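Local coordinates for protein mannitol dehydrogenase (Pseudomonas fluorescens, PDB 1M2W) that probably oxidises D-mannitol at C2 to D-fructose with NAD(+) as hydride acceptor, and is held here with both mannitol and the dinucleotide bound, at residues 227-232 with 262-267; 189-194 with 293-298; 47-52 with 277-282. All blocks are in the same frame, centred on the assembly; numbering follows the deposited sequence.

Contact 1: 227-232 with 262-267. With MTL (D-mannitol), chain D; NAD (nicotinamide-adenine-dinucleotide), chain C.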
loop_
_atom_site.group_PDB
_atom_site.type_symbol
_atom_site.label_atom_id
_atom_site.label_comp_id
_atom_site.label_asym_id
_atom_site.label_seq_id
_atom_site.Cartn_x
_atom_site.Cartn_y
_atom_site.Cartn_z
ATOM N N ALA A 227 -0.918 -3.279 -11.944
ATOM C CA ALA A 227 -2.280 -3.175 -11.446
ATOM C C ALA A 227 -2.484 -1.872 -10.697
ATOM O O ALA A 227 -1.504 -1.207 -10.320
ATOM C CB ALA A 227 -2.559 -4.341 -10.480
HETATM N N MSE A 228 -3.765 -1.505 -10.519
HETATM C CA MSE A 228 -4.154 -0.376 -9.656
HETATM C C MSE A 228 -5.015 -1.099 -8.620
HETATM O O MSE A 228 -5.893 -1.945 -8.981
HETATM C CB MSE A 228 -5.010 0.672 -10.398
HETATM C CG MSE A 228 -5.411 1.859 -9.549
HETATM SE SE MSE A 228 -7.070 1.553 -8.608
HETATM C CE MSE A 228 -8.250 2.302 -10.036
ATOM N N VAL A 229 -4.771 -0.825 -7.339
ATOM C CA VAL A 229 -5.490 -1.488 -6.265
ATOM C C VAL A 229 -6.039 -0.418 -5.324
ATOM O O VAL A 229 -5.363 0.558 -5.077
ATOM C CB VAL A 229 -4.533 -2.419 -5.477
ATOM C CG1 VAL A 229 -4.076 -3.565 -6.423
ATOM C CG2 VAL A 229 -3.310 -1.627 -4.978
ATOM N N ASP A 230 -7.246 -0.609 -4.796
ATOM C CA ASP A 230 -7.827 0.441 -3.948
ATOM C C ASP A 230 -8.826 -0.079 -2.903
ATOM O O ASP A 230 -9.802 -0.744 -3.257
ATOM C CB ASP A 230 -8.579 1.455 -4.865
ATOM C CG ASP A 230 -9.071 2.730 -4.129
ATOM O OD1 ASP A 230 -8.752 2.918 -2.934
ATOM O OD2 ASP A 230 -9.781 3.551 -4.763
ATOM N N ARG A 231 -8.530 0.180 -1.621
ATOM C CA ARG A 231 -9.466 -0.079 -0.539
ATOM C C ARG A 231 -8.848 0.506 0.736
ATOM O O ARG A 231 -7.765 0.078 1.146
ATOM C CB ARG A 231 -9.747 -1.563 -0.305
ATOM C CG ARG A 231 -10.961 -1.718 0.658
ATOM C CD ARG A 231 -11.531 -3.110 0.711
ATOM N NE ARG A 231 -12.986 -3.051 0.934
ATOM C CZ ARG A 231 -13.800 -4.098 0.871
ATOM N NH1 ARG A 231 -13.332 -5.310 0.618
ATOM N NH2 ARG A 231 -15.120 -3.925 1.009
ATOM N N ILE A 232 -9.508 1.509 1.339
ATOM C CA ILE A 232 -8.970 2.105 2.556
ATOM C C ILE A 232 -9.121 1.096 3.694
ATOM O O ILE A 232 -10.214 0.587 3.969
ATOM C CB ILE A 232 -9.674 3.419 2.851
ATOM C CG1 ILE A 232 -9.333 4.425 1.720
ATOM C CG2 ILE A 232 -9.258 3.962 4.234
ATOM C CD1 ILE A 232 -10.227 5.683 1.766
ATOM N N VAL A 262 -14.333 -0.824 -3.001
ATOM C CA VAL A 262 -13.150 -1.634 -3.280
ATOM C C VAL A 262 -12.977 -1.653 -4.803
ATOM O O VAL A 262 -13.977 -1.615 -5.546
ATOM C CB VAL A 262 -13.287 -3.071 -2.658
ATOM C CG1 VAL A 262 -14.462 -3.881 -3.297
ATOM C CG2 VAL A 262 -11.928 -3.849 -2.850
ATOM N N GLN A 263 -11.737 -1.642 -5.279
ATOM C CA GLN A 263 -11.508 -1.669 -6.729
ATOM C C GLN A 263 -10.196 -2.366 -7.052
ATOM O O GLN A 263 -9.253 -2.287 -6.263
ATOM C CB GLN A 263 -11.466 -0.233 -7.275
ATOM C CG GLN A 263 -11.369 -0.214 -8.822
ATOM C CD GLN A 263 -11.741 1.125 -9.455
ATOM O OE1 GLN A 263 -11.682 2.177 -8.809
ATOM N NE2 GLN A 263 -12.132 1.080 -10.761
ATOM N N TRP A 264 -10.147 -3.060 -8.187
ATOM C CA TRP A 264 -8.906 -3.729 -8.583
ATOM C C TRP A 264 -8.907 -3.742 -10.127
ATOM O O TRP A 264 -9.837 -4.289 -10.738
ATOM C CB TRP A 264 -8.907 -5.160 -8.043
ATOM C CG TRP A 264 -7.565 -5.905 -8.200
ATOM C CD1 TRP A 264 -6.395 -5.421 -8.731
ATOM C CD2 TRP A 264 -7.307 -7.238 -7.772
ATOM N NE1 TRP A 264 -5.394 -6.412 -8.645
ATOM C CE2 TRP A 264 -5.950 -7.528 -8.055
ATOM C CE3 TRP A 264 -8.104 -8.227 -7.166
ATOM C CZ2 TRP A 264 -5.361 -8.787 -7.742
ATOM C CZ3 TRP A 264 -7.544 -9.471 -6.861
ATOM C CH2 TRP A 264 -6.164 -9.740 -7.151
ATOM N N VAL A 265 -7.921 -3.087 -10.726
ATOM C CA VAL A 265 -7.787 -3.061 -12.197
ATOM C C VAL A 265 -6.431 -3.691 -12.493
ATOM O O VAL A 265 -5.404 -3.274 -11.944
ATOM C CB VAL A 265 -7.869 -1.638 -12.716
ATOM C CG1 VAL A 265 -7.861 -1.631 -14.255
ATOM C CG2 VAL A 265 -9.193 -1.011 -12.221
ATOM N N LEU A 266 -6.438 -4.690 -13.369
ATOM C CA LEU A 266 -5.222 -5.479 -13.621
ATOM C C LEU A 266 -4.973 -5.804 -15.097
ATOM O O LEU A 266 -5.935 -5.964 -15.864
ATOM C CB LEU A 266 -5.440 -6.799 -12.833
ATOM C CG LEU A 266 -4.618 -8.037 -12.592
ATOM C CD1 LEU A 266 -3.321 -7.707 -11.918
ATOM C CD2 LEU A 266 -5.423 -8.953 -11.687
ATOM N N GLU A 267 -3.693 -5.961 -15.459
ATOM C CA GLU A 267 -3.309 -6.384 -16.812
ATOM C C GLU A 267 -3.375 -7.907 -16.726
ATOM O O GLU A 267 -2.956 -8.523 -15.724
ATOM C CB GLU A 267 -1.880 -5.898 -17.165
ATOM C CG GLU A 267 -1.809 -4.355 -17.036
ATOM C CD GLU A 267 -0.760 -3.643 -17.906
ATOM O OE1 GLU A 267 0.341 -4.216 -18.083
ATOM O OE2 GLU A 267 -1.049 -2.481 -18.376
HETATM O O1 MTL D . -6.586 2.379 -1.591
HETATM C C1 MTL D . -6.254 3.473 -0.713
HETATM C C2 MTL D . -4.845 3.213 -0.181
HETATM O O2 MTL D . -3.875 3.140 -1.263
HETATM C C3 MTL D . -4.453 4.277 0.850
HETATM O O3 MTL D . -5.262 4.048 2.041
HETATM C C4 MTL D . -2.951 4.149 1.209
HETATM O O4 MTL D . -2.744 3.022 2.067
HETATM C C5 MTL D . -2.485 5.410 1.938
HETATM O O5 MTL D . -2.544 6.533 1.060
HETATM C C6 MTL D . -1.015 5.244 2.482
HETATM O O6 MTL D . -0.564 6.524 2.921
HETATM P PA NAD C . 0.092 -3.634 7.375
HETATM O O1A NAD C . 0.973 -2.826 8.178
HETATM O O2A NAD C . -1.232 -4.242 7.868
HETATM O O5B NAD C . 0.949 -4.855 6.749
HETATM C C5B NAD C . 2.140 -4.551 5.976
HETATM C C4B NAD C . 2.620 -5.985 5.607
HETATM O O4B NAD C . 3.859 -5.810 4.781
HETATM C C3B NAD C . 3.143 -6.823 6.795
HETATM O O3B NAD C . 2.921 -8.160 6.383
HETATM C C2B NAD C . 4.614 -6.442 6.873
HETATM O O2B NAD C . 5.451 -7.286 7.681
HETATM C C1B NAD C . 4.966 -6.500 5.386
HETATM N N9A NAD C . 6.196 -5.819 5.069
HETATM C C8A NAD C . 6.680 -4.568 5.408
HETATM N N7A NAD C . 7.866 -4.292 4.883
HETATM C C5A NAD C . 8.160 -5.454 4.158
HETATM C C6A NAD C . 9.279 -5.755 3.377
HETATM N N6A NAD C . 10.320 -4.948 3.157
HETATM N N1A NAD C . 9.315 -7.033 2.759
HETATM C C2A NAD C . 8.264 -7.957 2.922
HETATM N N3A NAD C . 7.125 -7.685 3.683
HETATM C C4A NAD C . 7.132 -6.404 4.284
HETATM O O3 NAD C . -0.271 -2.781 6.078
HETATM P PN NAD C . -1.368 -2.870 4.921
HETATM O O1N NAD C . -2.599 -2.105 5.265
HETATM O O2N NAD C . -1.528 -4.304 4.632
HETATM O O5D NAD C . -0.601 -2.090 3.720
HETATM C C5D NAD C . 0.418 -2.869 3.006
HETATM C C4D NAD C . 0.651 -2.324 1.617
HETATM O O4D NAD C . -0.378 -2.624 0.640
HETATM C C3D NAD C . 0.918 -0.783 1.473
HETATM O O3D NAD C . 2.227 -0.429 1.850
HETATM C C2D NAD C . 0.521 -0.464 0.018
HETATM O O2D NAD C . 1.555 -0.548 -1.005
HETATM C C1D NAD C . -0.630 -1.429 -0.208
HETATM N N1N NAD C . -1.952 -0.833 0.123
HETATM C C2N NAD C . -2.495 -0.535 1.425
HETATM C C3N NAD C . -3.772 0.081 1.439
HETATM C C7N NAD C . -4.411 0.488 2.768
HETATM O O7N NAD C . -5.532 1.211 2.753
HETATM N N7N NAD C . -3.754 0.156 3.848
HETATM C C4N NAD C . -4.455 0.379 0.203
HETATM C C5N NAD C . -3.859 0.042 -1.037
HETATM C C6N NAD C . -2.624 -0.550 -1.091
HETATM O O HOH W 1 -10.006 3.962 -7.432
#
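Met-228 and Val-265 form a hydrogen-bonded pair of an antiparallel ladder. Met-228 N reaches Val-265 O at 2.8 Å, and the return bond from Val-265 N to Met-228 O measures 2.9 Å. Asp-230 and Gln-263 repeat the pattern two residues on. There the bond from Asp-230 N to Gln-263 O is more bent, 142° at the hydrogen.

Van der Waals contacts differ on the two faces. On one, Val-229 CG1 lies alongside the indole of Trp-264, 3.8 Å from CD1. Ala-227 CB meets the edge of the same ring, and Leu-266 CD2 covers one of its faces. On the other, the Met-228 chain is bent at chi2 (-89°) and chi3, which carries CE to the amide of Gln-263, 3.6 Å from OE1. Beyond the strand, Val-262 CB sits over one face of the Arg-231 guanidinium. That group also bonds to Ala-40 O and forms a salt bridge with Glu-87.

Polar contacts lead to the substrate. A water donates to both Asp-230 OD2 and Gln-263 OE1. Gln-263 NE2 bonds to Gln-283 OE1 of the neighbouring strand. Asp-230 OD1 accepts from mannitol O1 at 2.6 Å, and Arg-231 N donates to the same oxygen at 2.9 Å. Mannitol O1 is therefore donor and acceptor. Asp-230 OD1 also forms a salt bridge with Arg-361. The carboxylate and the Arg-231 amide hold one end of the sugar alcohol beside the nicotinamide.

Contact 2: 189-194 with 293-298. With NAD (nicotinamide-adenine-dinucleotide), chain C; MTL (D-mannitol), chain D.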
loop_
_atom_site.group_PDB
_atom_site.type_symbol
_atom_site.label_atom_id
_atom_site.label_comp_id
_atom_site.label_asym_id
_atom_site.label_seq_id
_atom_site.Cartn_x
_atom_site.Cartn_y
_atom_site.Cartn_z
ATOM N N CYS A 189 0.852 -5.994 -5.433
ATOM C CA CYS A 189 -0.397 -5.345 -5.038
ATOM C C CYS A 189 -0.074 -4.104 -4.178
ATOM O O CYS A 189 -0.875 -3.671 -3.346
ATOM C CB CYS A 189 -1.284 -6.302 -4.257
ATOM S SG CYS A 189 -1.907 -7.682 -5.292
ATOM N N ASP A 190 1.125 -3.561 -4.378
ATOM C CA ASP A 190 1.505 -2.317 -3.702
ATOM C C ASP A 190 1.175 -1.135 -4.578
ATOM O O ASP A 190 1.051 -1.272 -5.807
ATOM C CB ASP A 190 3.001 -2.307 -3.371
ATOM C CG ASP A 190 3.320 -3.255 -2.233
ATOM O OD1 ASP A 190 2.801 -3.014 -1.111
ATOM O OD2 ASP A 190 4.072 -4.234 -2.454
ATOM N N ASN A 191 1.063 0.037 -3.956
ATOM C CA ASN A 191 0.768 1.277 -4.692
ATOM C C ASN A 191 1.937 1.960 -5.319
ATOM O O ASN A 191 2.487 2.887 -4.721
ATOM C CB ASN A 191 0.179 2.327 -3.767
ATOM C CG ASN A 191 -1.077 1.908 -3.210
ATOM O OD1 ASN A 191 -2.005 1.653 -3.956
ATOM N ND2 ASN A 191 -1.154 1.832 -1.873
ATOM N N LEU A 192 2.343 1.549 -6.503
ATOM C CA LEU A 192 3.436 2.238 -7.175
ATOM C C LEU A 192 2.995 2.344 -8.611
ATOM O O LEU A 192 2.301 1.467 -9.093
ATOM C CB LEU A 192 4.732 1.409 -7.284
ATOM C CG LEU A 192 5.507 0.908 -6.105
ATOM C CD1 LEU A 192 4.703 -0.228 -5.488
ATOM C CD2 LEU A 192 6.915 0.455 -6.585
ATOM N N PRO A 193 3.386 3.417 -9.293
ATOM C CA PRO A 193 3.040 3.561 -10.712
ATOM C C PRO A 193 3.799 2.387 -11.374
ATOM O O PRO A 193 4.982 2.136 -11.013
ATOM C CB PRO A 193 3.685 4.894 -11.098
ATOM C CG PRO A 193 3.647 5.715 -9.750
ATOM C CD PRO A 193 3.970 4.645 -8.711
ATOM N N HIS A 194 3.172 1.694 -12.328
ATOM C CA HIS A 194 3.768 0.552 -13.028
ATOM C C HIS A 194 4.386 -0.425 -12.032
ATOM O O HIS A 194 5.557 -0.821 -12.160
ATOM C CB HIS A 194 4.828 1.058 -13.991
ATOM C CG HIS A 194 4.331 2.163 -14.869
ATOM N ND1 HIS A 194 3.452 1.941 -15.912
ATOM C CD2 HIS A 194 4.529 3.503 -14.815
ATOM C CE1 HIS A 194 3.133 3.100 -16.465
ATOM N NE2 HIS A 194 3.771 4.063 -15.818
ATOM N N GLU A 293 -2.432 6.277 -12.636
ATOM C CA GLU A 293 -2.089 7.691 -12.483
ATOM C C GLU A 293 -3.234 8.435 -11.825
ATOM O O GLU A 293 -2.998 9.357 -11.038
ATOM C CB GLU A 293 -1.776 8.327 -13.835
ATOM C CG GLU A 293 -0.586 7.643 -14.474
ATOM C CD GLU A 293 0.050 8.454 -15.570
ATOM O OE1 GLU A 293 -0.626 9.313 -16.214
ATOM O OE2 GLU A 293 1.253 8.206 -15.804
HETATM N N MSE A 294 -4.458 8.015 -12.150
HETATM C CA MSE A 294 -5.663 8.642 -11.582
HETATM C C MSE A 294 -5.738 8.380 -10.075
HETATM O O MSE A 294 -5.829 9.307 -9.244
HETATM C CB MSE A 294 -6.917 8.035 -12.230
HETATM C CG MSE A 294 -8.246 8.566 -11.617
HETATM SE SE MSE A 294 -9.739 7.479 -12.108
HETATM C CE MSE A 294 -9.237 5.818 -11.153
ATOM N N LYS A 295 -5.729 7.107 -9.709
ATOM C CA LYS A 295 -5.873 6.762 -8.295
ATOM C C LYS A 295 -4.688 7.157 -7.421
ATOM O O LYS A 295 -4.848 7.715 -6.322
ATOM C CB LYS A 295 -6.234 5.263 -8.160
ATOM C CG LYS A 295 -6.600 4.814 -6.719
ATOM C CD LYS A 295 -5.329 4.188 -6.077
ATOM C CE LYS A 295 -5.516 3.939 -4.558
ATOM N NZ LYS A 295 -4.270 3.157 -4.049
ATOM N N ILE A 296 -3.475 6.899 -7.873
ATOM C CA ILE A 296 -2.366 7.302 -7.040
ATOM C C ILE A 296 -2.193 8.814 -6.968
ATOM O O ILE A 296 -1.953 9.362 -5.890
ATOM C CB ILE A 296 -1.032 6.630 -7.515
ATOM C CG1 ILE A 296 -1.164 5.101 -7.333
ATOM C CG2 ILE A 296 0.166 7.273 -6.736
ATOM C CD1 ILE A 296 0.068 4.268 -7.802
ATOM N N GLY A 297 -2.343 9.502 -8.105
ATOM C CA GLY A 297 -2.172 10.937 -8.096
ATOM C C GLY A 297 -3.258 11.666 -7.299
ATOM O O GLY A 297 -2.952 12.607 -6.575
ATOM N N LEU A 298 -4.506 11.232 -7.437
ATOM C CA LEU A 298 -5.595 11.912 -6.719
ATOM C C LEU A 298 -5.840 11.373 -5.330
ATOM O O LEU A 298 -5.960 12.162 -4.391
ATOM C CB LEU A 298 -6.906 11.809 -7.499
ATOM C CG LEU A 298 -6.910 12.539 -8.852
ATOM C CD1 LEU A 298 -8.131 12.031 -9.630
ATOM C CD2 LEU A 298 -6.964 14.080 -8.700
HETATM P PA NAD C . 0.092 -3.634 7.375
HETATM O O1A NAD C . 0.973 -2.826 8.178
HETATM O O2A NAD C . -1.232 -4.242 7.868
HETATM O O5B NAD C . 0.949 -4.855 6.749
HETATM C C5B NAD C . 2.140 -4.551 5.976
HETATM C C4B NAD C . 2.620 -5.985 5.607
HETATM O O4B NAD C . 3.859 -5.810 4.781
HETATM C C3B NAD C . 3.143 -6.823 6.795
HETATM O O3B NAD C . 2.921 -8.160 6.383
HETATM C C2B NAD C . 4.614 -6.442 6.873
HETATM O O2B NAD C . 5.451 -7.286 7.681
HETATM C C1B NAD C . 4.966 -6.500 5.386
HETATM N N9A NAD C . 6.196 -5.819 5.069
HETATM C C8A NAD C . 6.680 -4.568 5.408
HETATM N N7A NAD C . 7.866 -4.292 4.883
HETATM C C5A NAD C . 8.160 -5.454 4.158
HETATM C C6A NAD C . 9.279 -5.755 3.377
HETATM N N6A NAD C . 10.320 -4.948 3.157
HETATM N N1A NAD C . 9.315 -7.033 2.759
HETATM C C2A NAD C . 8.264 -7.957 2.922
HETATM N N3A NAD C . 7.125 -7.685 3.683
HETATM C C4A NAD C . 7.132 -6.404 4.284
HETATM O O3 NAD C . -0.271 -2.781 6.078
HETATM P PN NAD C . -1.368 -2.870 4.921
HETATM O O1N NAD C . -2.599 -2.105 5.265
HETATM O O2N NAD C . -1.528 -4.304 4.632
HETATM O O5D NAD C . -0.601 -2.090 3.720
HETATM C C5D NAD C . 0.418 -2.869 3.006
HETATM C C4D NAD C . 0.651 -2.324 1.617
HETATM O O4D NAD C . -0.378 -2.624 0.640
HETATM C C3D NAD C . 0.918 -0.783 1.473
HETATM O O3D NAD C . 2.227 -0.429 1.850
HETATM C C2D NAD C . 0.521 -0.464 0.018
HETATM O O2D NAD C . 1.555 -0.548 -1.005
HETATM C C1D NAD C . -0.630 -1.429 -0.208
HETATM N N1N NAD C . -1.952 -0.833 0.123
HETATM C C2N NAD C . -2.495 -0.535 1.425
HETATM C C3N NAD C . -3.772 0.081 1.439
HETATM C C7N NAD C . -4.411 0.488 2.768
HETATM O O7N NAD C . -5.532 1.211 2.753
HETATM N N7N NAD C . -3.754 0.156 3.848
HETATM C C4N NAD C . -4.455 0.379 0.203
HETATM C C5N NAD C . -3.859 0.042 -1.037
HETATM C C6N NAD C . -2.624 -0.550 -1.091
HETATM O O1 MTL D . -6.586 2.379 -1.591
HETATM C C1 MTL D . -6.254 3.473 -0.713
HETATM C C2 MTL D . -4.845 3.213 -0.181
HETATM O O2 MTL D . -3.875 3.140 -1.263
HETATM C C3 MTL D . -4.453 4.277 0.850
HETATM O O3 MTL D . -5.262 4.048 2.041
HETATM C C4 MTL D . -2.951 4.149 1.209
HETATM O O4 MTL D . -2.744 3.022 2.067
HETATM C C5 MTL D . -2.485 5.410 1.938
HETATM O O5 MTL D . -2.544 6.533 1.060
HETATM C C6 MTL D . -1.015 5.244 2.482
HETATM O O6 MTL D . -0.564 6.524 2.921
#
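Asn-191 and Lys-295 bring their polar ends together where cofactor and substrate meet. Asn-191 OD1 is 2.7 Å from Lys-295 NZ, and the two side chains cross at about a right angle. Lys-295 gets there through CG anti to its backbone N (chi1 -172°), a bend at chi2 and then an extended tail. Its NZ donates to mannitol O2 at 2.8 Å. Asn-300 OD1, five residues further along the helix, and Val-229 O also bond this nitrogen. Asn-191 ND2 lies 3.1 Å from mannitol O2. It also has a weak bond to Glu-133, which may help to place the amide.

The ribose next to the nicotinamide is held by the backbone turn at Asn-191. This residue is the centre of an inverse gamma turn, and Asn-191 N donates to NAD O2D at 3.0 Å. The same hydroxyl donates to Asp-190 OD1, so both its roles are used. Tyr-136 and Ile-131 N hold the other carboxylate oxygen.

Apolar contact is confined to Ile-296. Its CD1 presses on the peptide between Leu-192 and Pro-193, 3.6 Å from Leu-192 C. It also touches Pro-193 CD at 4.0 Å. Phe-385 touches Ile-296 and Asn-191 from helix 378-385.

The contact joins the Rossmann part to the C-terminal helical part. Its chemistry sets an amine and an amide at mannitol O2, next to the nicotinamide, so the site is built from both domains.

Contact 3: 47-52 with 277-282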
loop_
_atom_site.group_PDB
_atom_site.type_symbol
_atom_site.label_atom_id
_atom_site.label_comp_id
_atom_site.label_asym_id
_atom_site.label_seq_id
_atom_site.Cartn_x
_atom_site.Cartn_y
_atom_site.Cartn_z
ATOM N N ASP A 47 -12.069 -14.907 -1.821
ATOM C CA ASP A 47 -13.167 -15.487 -1.029
ATOM C C ASP A 47 -14.523 -15.326 -1.800
ATOM O O ASP A 47 -15.345 -16.278 -1.863
ATOM C CB ASP A 47 -13.245 -14.767 0.337
ATOM C CG ASP A 47 -14.452 -15.241 1.194
ATOM O OD1 ASP A 47 -14.346 -16.274 1.890
ATOM O OD2 ASP A 47 -15.503 -14.548 1.158
ATOM N N ALA A 48 -14.749 -14.146 -2.374
ATOM C CA ALA A 48 -15.989 -13.866 -3.125
ATOM C C ALA A 48 -16.101 -14.843 -4.295
ATOM O O ALA A 48 -17.183 -15.362 -4.599
ATOM C CB ALA A 48 -15.952 -12.456 -3.683
ATOM N N LEU A 49 -14.994 -15.074 -4.980
ATOM C CA LEU A 49 -15.021 -16.003 -6.125
ATOM C C LEU A 49 -15.384 -17.409 -5.650
ATOM O O LEU A 49 -16.242 -18.092 -6.243
ATOM C CB LEU A 49 -13.652 -16.025 -6.808
ATOM C CG LEU A 49 -13.571 -16.957 -8.019
ATOM C CD1 LEU A 49 -14.559 -16.493 -9.067
ATOM C CD2 LEU A 49 -12.139 -16.941 -8.604
HETATM N N MSE A 50 -14.729 -17.853 -4.576
HETATM C CA MSE A 50 -15.003 -19.175 -4.053
HETATM C C MSE A 50 -16.474 -19.319 -3.647
HETATM O O MSE A 50 -17.045 -20.432 -3.756
HETATM C CB MSE A 50 -14.116 -19.432 -2.860
HETATM C CG MSE A 50 -12.698 -19.608 -3.294
HETATM SE SE MSE A 50 -11.595 -19.832 -1.661
HETATM C CE MSE A 50 -10.030 -20.297 -2.624
ATOM N N ASN A 51 -17.073 -18.241 -3.158
ATOM C CA ASN A 51 -18.493 -18.315 -2.790
ATOM C C ASN A 51 -19.383 -18.582 -3.991
ATOM O O ASN A 51 -20.541 -18.985 -3.811
ATOM C CB ASN A 51 -18.976 -17.055 -2.083
ATOM C CG ASN A 51 -18.519 -17.010 -0.630
ATOM O OD1 ASN A 51 -18.250 -18.041 -0.038
ATOM N ND2 ASN A 51 -18.438 -15.827 -0.058
ATOM N N THR A 52 -18.886 -18.345 -5.204
ATOM C CA THR A 52 -19.715 -18.635 -6.381
ATOM C C THR A 52 -19.504 -20.090 -6.806
ATOM O O THR A 52 -20.101 -20.558 -7.798
ATOM C CB THR A 52 -19.392 -17.764 -7.599
ATOM O OG1 THR A 52 -18.082 -18.074 -8.076
ATOM C CG2 THR A 52 -19.463 -16.306 -7.256
ATOM N N TRP A 277 -11.162 -13.966 -11.292
ATOM C CA TRP A 277 -11.604 -12.837 -10.486
ATOM C C TRP A 277 -12.568 -11.913 -11.202
ATOM O O TRP A 277 -13.282 -11.141 -10.548
ATOM C CB TRP A 277 -10.391 -11.992 -10.046
ATOM C CG TRP A 277 -9.550 -12.645 -8.972
ATOM C CD1 TRP A 277 -9.975 -13.103 -7.747
ATOM C CD2 TRP A 277 -8.110 -12.776 -8.977
ATOM N NE1 TRP A 277 -8.864 -13.508 -6.988
ATOM C CE2 TRP A 277 -7.727 -13.309 -7.727
ATOM C CE3 TRP A 277 -7.112 -12.483 -9.930
ATOM C CZ2 TRP A 277 -6.381 -13.559 -7.397
ATOM C CZ3 TRP A 277 -5.791 -12.728 -9.615
ATOM C CH2 TRP A 277 -5.436 -13.262 -8.349
ATOM N N GLU A 278 -12.558 -11.928 -12.536
ATOM C CA GLU A 278 -13.470 -11.053 -13.270
ATOM C C GLU A 278 -14.934 -11.411 -12.932
ATOM O O GLU A 278 -15.840 -10.578 -13.110
ATOM C CB GLU A 278 -13.199 -11.141 -14.807
ATOM C CG GLU A 278 -13.486 -12.505 -15.415
ATOM C CD GLU A 278 -12.275 -13.440 -15.404
ATOM O OE1 GLU A 278 -11.497 -13.403 -14.445
ATOM O OE2 GLU A 278 -12.115 -14.238 -16.347
ATOM N N LYS A 279 -15.183 -12.611 -12.412
ATOM C CA LYS A 279 -16.567 -12.986 -12.090
ATOM C C LYS A 279 -17.026 -12.266 -10.858
ATOM O O LYS A 279 -18.237 -12.229 -10.577
ATOM C CB LYS A 279 -16.698 -14.491 -11.843
ATOM C CG LYS A 279 -16.274 -15.309 -13.030
ATOM C CD LYS A 279 -17.099 -14.932 -14.266
ATOM C CE LYS A 279 -18.551 -15.395 -14.107
ATOM N NZ LYS A 279 -19.409 -15.118 -15.324
ATOM N N VAL A 280 -16.075 -11.697 -10.104
ATOM C CA VAL A 280 -16.462 -10.980 -8.905
ATOM C C VAL A 280 -16.045 -9.528 -8.865
ATOM O O VAL A 280 -15.777 -8.971 -7.801
ATOM C CB VAL A 280 -16.030 -11.704 -7.583
ATOM C CG1 VAL A 280 -16.896 -12.967 -7.390
ATOM C CG2 VAL A 280 -14.505 -12.048 -7.599
ATOM N N GLY A 281 -15.972 -8.910 -10.037
ATOM C CA GLY A 281 -15.721 -7.470 -10.056
ATOM C C GLY A 281 -14.341 -6.917 -10.301
ATOM O O GLY A 281 -14.153 -5.697 -10.322
ATOM N N VAL A 282 -13.366 -7.813 -10.442
ATOM C CA VAL A 282 -12.030 -7.380 -10.737
ATOM C C VAL A 282 -12.043 -7.040 -12.235
ATOM O O VAL A 282 -12.616 -7.788 -13.054
ATOM C CB VAL A 282 -11.045 -8.506 -10.445
ATOM C CG1 VAL A 282 -9.646 -8.095 -10.916
ATOM C CG2 VAL A 282 -11.081 -8.784 -8.947
#
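Trp-277 opens the 3-10 turn 277-279 and meets helix 42-51 through Leu-49. Leu-49 CD2 lies 4.1 Å from Trp-277 N and approaches the indole obliquely, 4.5 Å from CD1. The ring runs back towards the sheet. Its NE1 bonds to Thr-46 OG1 on the same helix, and its far end meets the ring of Trp-264. Pro-275 also touches Leu-49.

Lys-279 follows, and only the root of its side chain is used. Its CB is 4.0 Å from Leu-49 CD1. The aliphatic chain then bends at chi2 and chi3, and the amine end leads away from the helix. A chi1 of -180° directs the Leu-49 branch along the 3-10 turn, with CD1 at Lys-279 and CD2 at Trp-277.

Val-280 makes the largest contribution from segment 277-282. Its N bonds back to Trp-277 O, which closes the turn; the side chain points toward the helix. Val-280 CG1 is 3.7 Å from Ala-48 O and 3.9 Å from Ala-48 CB. It also reaches Thr-52 CG2 at 4.2 Å. Val-280 CG2 lies 4.1 Å from Leu-49 CB. An alanine here would lose both methyls, and is likely to leave a gap between Ala-48, Leu-49 and Thr-52.

Gly-281 then takes a positive phi (99°), and the chain turns towards strand 283-285.

At the helix end Leu-49 O accepts from both Thr-52 N and Thr-52 OG1, the latter at 2.6 Å. No hydrogen bond joins the two segments, so they meet by apolar contact alone. A short 3-10 turn is laid against the last turn of an early helix of the Rossmann domain, well away from the nicotinamide.

Overall arrangement
Contact 1 lies between the other two. Its centre is about 9 Å from that of contact 2 and about 14 Å from that of contact 3, while the centres of contacts 2 and 3 are about 23 Å apart and the two do not touch. Contacts 1 and 2 share NAD and mannitol. Strand 227-230 joins them, since Val-229 O faces Lys-295 of helix 289-313. Trp-264 links contact 1 to Trp-277 and Val-282 of contact 3. Along the chain, contact 1 is nested within the loops closed by both others, and those two loops cross. A small three-stranded sheet thus connects helix 42-51 of the Rossmann domain with the interdomain active site.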